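Local structure of dihydrodipicolinate synthase (Oceanobacillus iheyensis HTE831, 3D0C) at residues N257-V262 / P287-E292; D250-H255 / V261-E266; V21-G26 / V277-V282. The protein probably catalyses the condensation of pyruvate with aspartate semialdehyde to 4-hydroxy-tetrahydrodipicolinate in lysine biosynthesis. The protein carries 1 engineered substitution. All blocks are in the same frame, centred on the assembly; numbering follows the deposited sequence.

Contact 1: N257-V262 / P287-E292; sequences NGNNVV and PNDRLE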
# COMPACT_ATOMS: atom_id res chain seq x y z
N ASN A 257 13.75 1.39 3.30
CA ASN A 257 13.43 -0.01 3.55
C ASN A 257 13.40 -0.90 2.31
O ASN A 257 12.94 -2.05 2.37
CB ASN A 257 12.09 -0.13 4.29
CG ASN A 257 12.07 0.68 5.57
OD1 ASN A 257 12.91 0.49 6.45
ND2 ASN A 257 11.11 1.60 5.68
N GLY A 258 13.87 -0.37 1.18
CA GLY A 258 13.89 -1.16 -0.04
C GLY A 258 14.74 -2.40 0.13
O GLY A 258 14.44 -3.45 -0.44
N ASN A 259 15.79 -2.27 0.94
CA ASN A 259 16.73 -3.36 1.22
C ASN A 259 16.23 -4.40 2.21
O ASN A 259 16.89 -5.43 2.42
CB ASN A 259 18.03 -2.79 1.81
CG ASN A 259 19.05 -2.44 0.76
OD1 ASN A 259 18.78 -2.52 -0.44
ND2 ASN A 259 20.24 -2.04 1.20
N ASN A 260 15.08 -4.15 2.82
CA ASN A 260 14.57 -5.03 3.86
C ASN A 260 14.67 -6.55 3.66
O ASN A 260 15.24 -7.24 4.50
CB ASN A 260 13.12 -4.66 4.20
CG ASN A 260 12.64 -5.34 5.46
OD1 ASN A 260 12.42 -6.54 5.47
ND2 ASN A 260 12.49 -4.57 6.54
N VAL A 261 14.12 -7.06 2.56
CA VAL A 261 14.17 -8.49 2.30
C VAL A 261 15.40 -8.96 1.52
O VAL A 261 15.96 -10.02 1.80
CB VAL A 261 12.90 -8.96 1.53
CG1 VAL A 261 12.98 -10.47 1.23
CG2 VAL A 261 11.68 -8.68 2.36
N VAL A 262 15.83 -8.17 0.53
CA VAL A 262 16.99 -8.56 -0.27
C VAL A 262 18.24 -8.72 0.60
O VAL A 262 19.10 -9.55 0.30
CB VAL A 262 17.25 -7.54 -1.42
CG1 VAL A 262 17.42 -6.15 -0.86
CG2 VAL A 262 18.48 -7.96 -2.23
N PRO A 287 25.94 -2.73 -5.74
CA PRO A 287 27.29 -3.23 -5.44
C PRO A 287 27.82 -2.82 -4.06
O PRO A 287 28.33 -3.65 -3.30
CB PRO A 287 28.13 -2.64 -6.58
CG PRO A 287 27.15 -2.62 -7.72
CD PRO A 287 25.88 -2.11 -7.07
N ASN A 288 27.69 -1.53 -3.75
CA ASN A 288 28.16 -1.01 -2.47
C ASN A 288 27.45 -1.62 -1.27
O ASN A 288 28.10 -1.92 -0.27
CB ASN A 288 28.02 0.52 -2.45
CG ASN A 288 29.06 1.20 -3.34
OD1 ASN A 288 30.25 0.89 -3.27
ND2 ASN A 288 28.61 2.14 -4.17
N ASP A 289 26.14 -1.81 -1.35
CA ASP A 289 25.42 -2.41 -0.23
C ASP A 289 25.81 -3.88 -0.11
O ASP A 289 25.84 -4.44 0.99
CB ASP A 289 23.91 -2.30 -0.41
CG ASP A 289 23.40 -0.89 -0.18
OD1 ASP A 289 24.16 -0.06 0.37
OD2 ASP A 289 22.23 -0.62 -0.53
N ARG A 290 26.10 -4.51 -1.24
CA ARG A 290 26.49 -5.91 -1.22
C ARG A 290 27.82 -6.02 -0.45
O ARG A 290 27.99 -6.89 0.40
CB ARG A 290 26.61 -6.43 -2.66
CG ARG A 290 26.83 -7.94 -2.78
CD ARG A 290 26.68 -8.45 -4.23
NE ARG A 290 25.31 -8.46 -4.74
CZ ARG A 290 24.80 -7.54 -5.55
NH1 ARG A 290 25.55 -6.52 -5.95
NH2 ARG A 290 23.55 -7.65 -5.99
N LEU A 291 28.75 -5.12 -0.75
CA LEU A 291 30.04 -5.12 -0.08
C LEU A 291 29.87 -4.87 1.42
O LEU A 291 30.50 -5.54 2.25
CB LEU A 291 30.93 -4.03 -0.69
CG LEU A 291 32.32 -3.81 -0.08
CD1 LEU A 291 33.09 -5.13 -0.06
CD2 LEU A 291 33.06 -2.75 -0.90
N GLU A 292 29.01 -3.93 1.77
CA GLU A 292 28.76 -3.62 3.18
C GLU A 292 28.24 -4.83 3.92
O GLU A 292 28.62 -5.08 5.07
CB GLU A 292 27.78 -2.46 3.32
CG GLU A 292 28.43 -1.09 3.27
CD GLU A 292 27.56 -0.01 3.89
OE1 GLU A 292 27.10 -0.19 5.04
OE2 GLU A 292 27.36 1.03 3.22
O HOH W 1 20.77 -2.17 -2.17
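Asn-259 and Asp-289 alone bridge these two segments, and they do so inside the C-terminal helical extension that follows the TIM barrel in the DapA family. Asn-259 is the third residue of a type I beta turn from Asn-257 to Asn-260, closed by the bond from Asn-260 N to Asn-257 O (3.0 Å). This turn joins helix 235-257 to helix 260-270, while Asp-289 sits in the first turn of helix 287-303.

The direct interaction is a hydrogen bond from Asn-259 ND2 to Asp-289 OD2, 3.0 Å long and fairly straight at 159°. The two flat groups are nearly perpendicular, their planes 82° apart. The amide holds OD2 close to its own plane, whereas the N-H reaches that oxygen from well above the carboxylate plane.

Water adds a second path. One molecule donates to both Asn-259 OD1 and Asp-289 OD2, at 2.7 Å each, so both polar atoms of the amide are linked to the same carboxylate oxygen.

Charge comes from helix 235-257. Lys-254 NZ forms a salt bridge with Asp-289 OD1, and His-255 NE2 hydrogen-bonds to OD2. With both oxygens occupied, rotation of the buried carboxylate is restricted, and the nearby lysine would probably favour its ionised form.

At the other end of the direct bond, Asn-259 ND2 also hydrogen-bonds to the backbone oxygen of Leu-251, so this one amide nitrogen ties helix 235-257 to Asp-289 OD2.

Contact 2: D250-H255 / V261-E266; sequences DLRAKH and VVIIKE
Two consecutive helices of the C-terminal extension, 235-257 and 260-270, turn back on each other here and bring Leu-251 and Arg-252 against Ile-263 and Ile-264. The axes of segments 250-255 and 261-266 approach to 8.6 Å, with 138° between their N-to-C directions. All four side chains are buried.

Ile-263 points at the other helix and divides its branches between two partners. Its CD1 rests on Leu-251 CB at 3.8 Å, and its CG2 lies 3.6 Å from Arg-252 CG. Farther out, a bend at chi3 (65°) turns the Arg-252 chain so that its guanidinium passes Ile-264. The methyl CD1 of Ile-264 sits over one face of that group, displaced toward its rim, and is 3.4 Å from Arg-252 NH2. An apolar methyl thus shields one side of the cation, while the guanidinium N-H groups find polar partners elsewhere: NH2 bonds to Asn-260 OD1 in the intervening turn, and NH1 forms a salt bridge with Glu-249.

Around this interface, Phe-248, farther up helix 235-257, packs on both isoleucines. Leu-251 extends to helix 287-303, touching Leu-293 and Leu-296, so the third helix of the extension packs beside the other two.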
# COMPACT_ATOMS: atom_id res chain seq x y z
N ASP A 250 20.10 -1.74 10.07
CA ASP A 250 20.29 -0.48 9.36
C ASP A 250 20.45 -0.74 7.85
O ASP A 250 19.94 0.02 7.03
CB ASP A 250 21.51 0.28 9.90
CG ASP A 250 21.20 0.98 11.22
OD1 ASP A 250 20.00 1.16 11.54
OD2 ASP A 250 22.15 1.36 11.93
N LEU A 251 21.15 -1.81 7.49
CA LEU A 251 21.30 -2.13 6.07
C LEU A 251 19.92 -2.40 5.47
O LEU A 251 19.62 -1.96 4.35
CB LEU A 251 22.17 -3.37 5.87
CG LEU A 251 23.69 -3.16 5.92
CD1 LEU A 251 24.41 -4.51 5.88
CD2 LEU A 251 24.11 -2.29 4.75
N ARG A 252 19.08 -3.12 6.20
CA ARG A 252 17.75 -3.45 5.71
C ARG A 252 16.89 -2.21 5.51
O ARG A 252 16.05 -2.17 4.61
CB ARG A 252 17.04 -4.39 6.69
CG ARG A 252 17.72 -5.73 6.89
CD ARG A 252 16.96 -6.58 7.89
NE ARG A 252 15.62 -6.94 7.42
CZ ARG A 252 14.64 -7.35 8.21
NH1 ARG A 252 14.84 -7.44 9.52
NH2 ARG A 252 13.46 -7.67 7.70
N ALA A 253 17.12 -1.20 6.34
CA ALA A 253 16.33 0.02 6.27
C ALA A 253 16.76 1.00 5.18
O ALA A 253 16.02 1.94 4.89
CB ALA A 253 16.34 0.70 7.65
N LYS A 254 17.92 0.79 4.56
CA LYS A 254 18.38 1.71 3.51
C LYS A 254 17.41 1.81 2.34
O LYS A 254 16.68 0.86 2.03
CB LYS A 254 19.75 1.29 2.97
CG LYS A 254 20.88 1.32 3.98
CD LYS A 254 22.23 1.20 3.26
CE LYS A 254 22.53 2.44 2.42
NZ LYS A 254 23.83 2.36 1.68
N HIS A 255 17.41 2.96 1.68
CA HIS A 255 16.54 3.19 0.53
C HIS A 255 15.08 3.08 0.94
O HIS A 255 14.27 2.46 0.25
CB HIS A 255 16.86 2.19 -0.58
CG HIS A 255 18.33 2.05 -0.85
ND1 HIS A 255 19.14 3.13 -1.12
CD2 HIS A 255 19.13 0.96 -0.84
CE1 HIS A 255 20.39 2.71 -1.27
NE2 HIS A 255 20.41 1.40 -1.10
N VAL A 261 14.12 -7.06 2.56
CA VAL A 261 14.17 -8.49 2.30
C VAL A 261 15.40 -8.96 1.52
O VAL A 261 15.96 -10.02 1.80
CB VAL A 261 12.90 -8.96 1.53
CG1 VAL A 261 12.98 -10.47 1.23
CG2 VAL A 261 11.68 -8.68 2.36
N VAL A 262 15.83 -8.17 0.53
CA VAL A 262 16.99 -8.56 -0.27
C VAL A 262 18.24 -8.72 0.60
O VAL A 262 19.10 -9.55 0.30
CB VAL A 262 17.25 -7.54 -1.42
CG1 VAL A 262 17.42 -6.15 -0.86
CG2 VAL A 262 18.48 -7.96 -2.23
N ILE A 263 18.33 -7.94 1.67
CA ILE A 263 19.47 -8.06 2.57
C ILE A 263 19.46 -9.44 3.24
O ILE A 263 20.51 -10.09 3.36
CB ILE A 263 19.43 -6.96 3.67
CG1 ILE A 263 19.99 -5.65 3.12
CG2 ILE A 263 20.22 -7.42 4.90
CD1 ILE A 263 21.49 -5.67 2.86
N ILE A 264 18.28 -9.88 3.65
CA ILE A 264 18.14 -11.18 4.30
C ILE A 264 18.46 -12.33 3.35
O ILE A 264 19.18 -13.26 3.72
CB ILE A 264 16.71 -11.37 4.87
CG1 ILE A 264 16.48 -10.41 6.04
CG2 ILE A 264 16.51 -12.79 5.32
CD1 ILE A 264 15.08 -10.48 6.61
N LYS A 265 17.93 -12.28 2.13
CA LYS A 265 18.17 -13.35 1.16
C LYS A 265 19.62 -13.42 0.69
O LYS A 265 20.17 -14.51 0.55
CB LYS A 265 17.22 -13.21 -0.05
CG LYS A 265 15.79 -13.60 0.29
CD LYS A 265 14.87 -13.66 -0.94
CE LYS A 265 13.50 -14.22 -0.56
NZ LYS A 265 12.54 -14.27 -1.69
N GLU A 266 20.25 -12.27 0.46
CA GLU A 266 21.64 -12.31 0.03
C GLU A 266 22.50 -12.80 1.18
O GLU A 266 23.49 -13.51 0.97
CB GLU A 266 22.09 -10.94 -0.47
CG GLU A 266 21.54 -10.62 -1.84
CD GLU A 266 22.40 -9.66 -2.63
OE1 GLU A 266 23.64 -9.67 -2.44
OE2 GLU A 266 21.85 -8.91 -3.47

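Contact 3: V21-G26 / V277-V282; sequences VPFLEG and VTREPV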
# COMPACT_ATOMS: atom_id res chain seq x y z
N VAL A 21 10.02 -16.27 1.69
CA VAL A 21 9.43 -17.16 0.69
C VAL A 21 10.45 -17.16 -0.44
O VAL A 21 10.49 -16.22 -1.25
CB VAL A 21 8.08 -16.66 0.13
CG1 VAL A 21 7.69 -17.52 -1.07
CG2 VAL A 21 6.99 -16.73 1.19
N PRO A 22 11.31 -18.18 -0.50
CA PRO A 22 12.30 -18.21 -1.58
C PRO A 22 11.65 -18.44 -2.94
O PRO A 22 10.64 -19.12 -3.04
CB PRO A 22 13.24 -19.35 -1.16
CG PRO A 22 12.35 -20.25 -0.37
CD PRO A 22 11.48 -19.31 0.43
N PHE A 23 12.23 -17.84 -3.97
CA PHE A 23 11.70 -18.00 -5.32
C PHE A 23 12.76 -18.70 -6.18
O PHE A 23 13.93 -18.71 -5.83
CB PHE A 23 11.34 -16.63 -5.90
CG PHE A 23 10.30 -15.89 -5.10
CD1 PHE A 23 9.02 -16.41 -4.93
CD2 PHE A 23 10.61 -14.67 -4.49
CE1 PHE A 23 8.06 -15.73 -4.17
CE2 PHE A 23 9.67 -13.99 -3.73
CZ PHE A 23 8.39 -14.52 -3.57
N LEU A 24 12.33 -19.27 -7.30
CA LEU A 24 13.24 -20.00 -8.18
C LEU A 24 13.97 -19.15 -9.22
O LEU A 24 13.58 -18.03 -9.53
CB LEU A 24 12.49 -21.12 -8.89
CG LEU A 24 12.03 -22.32 -8.06
CD1 LEU A 24 11.04 -23.13 -8.88
CD2 LEU A 24 13.21 -23.17 -7.63
N GLU A 25 15.04 -19.74 -9.74
CA GLU A 25 15.93 -19.20 -10.76
C GLU A 25 15.49 -17.90 -11.44
O GLU A 25 15.72 -16.79 -10.93
CB GLU A 25 16.15 -20.27 -11.85
CG GLU A 25 17.25 -19.95 -12.83
CD GLU A 25 18.64 -20.06 -12.22
OE1 GLU A 25 18.75 -20.39 -11.02
OE2 GLU A 25 19.62 -19.81 -12.95
N GLY A 26 14.88 -18.03 -12.62
CA GLY A 26 14.45 -16.86 -13.37
C GLY A 26 12.95 -16.82 -13.59
O GLY A 26 12.41 -15.81 -14.04
N VAL A 277 16.43 -14.97 -5.02
CA VAL A 277 16.36 -13.53 -5.19
C VAL A 277 14.95 -13.02 -4.91
O VAL A 277 13.99 -13.79 -4.94
CB VAL A 277 16.73 -13.11 -6.63
CG1 VAL A 277 18.14 -13.55 -6.95
CG2 VAL A 277 15.74 -13.73 -7.61
N THR A 278 14.83 -11.72 -4.65
CA THR A 278 13.53 -11.11 -4.37
C THR A 278 12.74 -10.88 -5.66
O THR A 278 13.33 -10.74 -6.74
CB THR A 278 13.71 -9.74 -3.66
OG1 THR A 278 14.62 -8.92 -4.42
CG2 THR A 278 14.26 -9.92 -2.25
N ARG A 279 11.41 -10.85 -5.55
CA ARG A 279 10.57 -10.59 -6.72
C ARG A 279 10.48 -9.08 -6.92
O ARG A 279 10.88 -8.31 -6.04
CB ARG A 279 9.15 -11.13 -6.51
CG ARG A 279 8.98 -12.61 -6.82
CD ARG A 279 7.50 -12.99 -6.83
NE ARG A 279 7.32 -14.39 -7.19
CZ ARG A 279 6.14 -15.00 -7.28
NH1 ARG A 279 5.02 -14.32 -7.05
NH2 ARG A 279 6.08 -16.28 -7.62
N GLU A 280 9.97 -8.67 -8.07
CA GLU A 280 9.78 -7.25 -8.36
C GLU A 280 8.83 -6.78 -7.26
O GLU A 280 7.98 -7.55 -6.81
CB GLU A 280 9.11 -7.06 -9.73
CG GLU A 280 9.79 -7.80 -10.90
CD GLU A 280 9.24 -9.21 -11.12
OE1 GLU A 280 9.24 -10.02 -10.17
OE2 GLU A 280 8.80 -9.51 -12.25
N PRO A 281 8.93 -5.51 -6.83
CA PRO A 281 9.82 -4.44 -7.28
C PRO A 281 11.16 -4.29 -6.53
O PRO A 281 11.58 -3.17 -6.27
CB PRO A 281 8.95 -3.20 -7.13
CG PRO A 281 8.30 -3.48 -5.78
CD PRO A 281 7.96 -4.98 -5.84
N VAL A 282 11.80 -5.40 -6.18
CA VAL A 282 13.11 -5.31 -5.52
C VAL A 282 14.11 -6.17 -6.29
O VAL A 282 13.87 -7.34 -6.55
CB VAL A 282 13.06 -5.78 -4.03
CG1 VAL A 282 14.46 -5.72 -3.41
CG2 VAL A 282 12.12 -4.87 -3.22
O HOH W 2 13.90 -15.78 -3.58
O HOH W 3 15.37 -17.02 -7.05
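Phe-23 and Arg-279 both carry CG anti to their carbonyl carbons, chi1 of Phe-23 being -59°; with CB of each residue directed at the other loop, these torsions place the ring and the arginine chain over one another. The arginine then runs extended from CG to NE (chi3 177°), and this straight chain lies across one face of the phenylalanine ring.

The contact changes character along the arginine. Near its base, Arg-279 CG makes a CH-pi contact 3.6 Å from the centroid of the Phe-23 ring. Farther out, the guanidinium lies nearly flat on the ring, with planes 22° apart, in an offset cation-pi stack. Here Arg-279 NE comes within 3.4 Å of Phe-23 CE1, over the rim of the ring. On the opposite face the backbone oxygen of Val-21 lies above the ring centre, and Val-277 O meets the ring edge in its plane, 3.5 Å from Phe-23 CD2.

In the TIM-barrel topology, segment 21-26 belongs to the loop after the first barrel strand, 15-17. Segment 277-282 belongs to the long connection between helices 260-270 and 287-303, which therefore packs against the barrel's first loop.

Two waters lie between the backbones. One accepts from Phe-23 N (2.7 Å), the other from Val-277 N (3.1 Å). Their very short separations from Val-277 O and Phe-23 O, respectively, leave the exact water positions doubtful.

The guanidinium is held by a salt bridge from NH1 to Glu-66 and a hydrogen bond from NH2 to Arg-28 O. Within segment 277-282, Thr-278 OG1 donates to Val-282 O at 2.8 Å, spanning the cis peptide bond before Pro-281.

Contacts 1 and 2 lie side by side, their centres about 5 Å apart, and share Val-261 and Val-262. Between them Asn-259 CB also packs on Arg-252 O at 3.5 Å. Contact 3 is about 14 Å from contact 2, centre to centre, yet Lys-265 connects them: its NZ is 2.9 Å from Val-21 O. Thr-278 also packs on Val-262. The predicted pyruvate-binding Thr-56 is nearest contact 2, its side chain about 4 Å from that of Ile-264, against about 10 Å for Phe-23 and 12 Å for Asn-259. Tyr-119 of the second subunit packs on Val-261, placing the shared helix at the dimer interface.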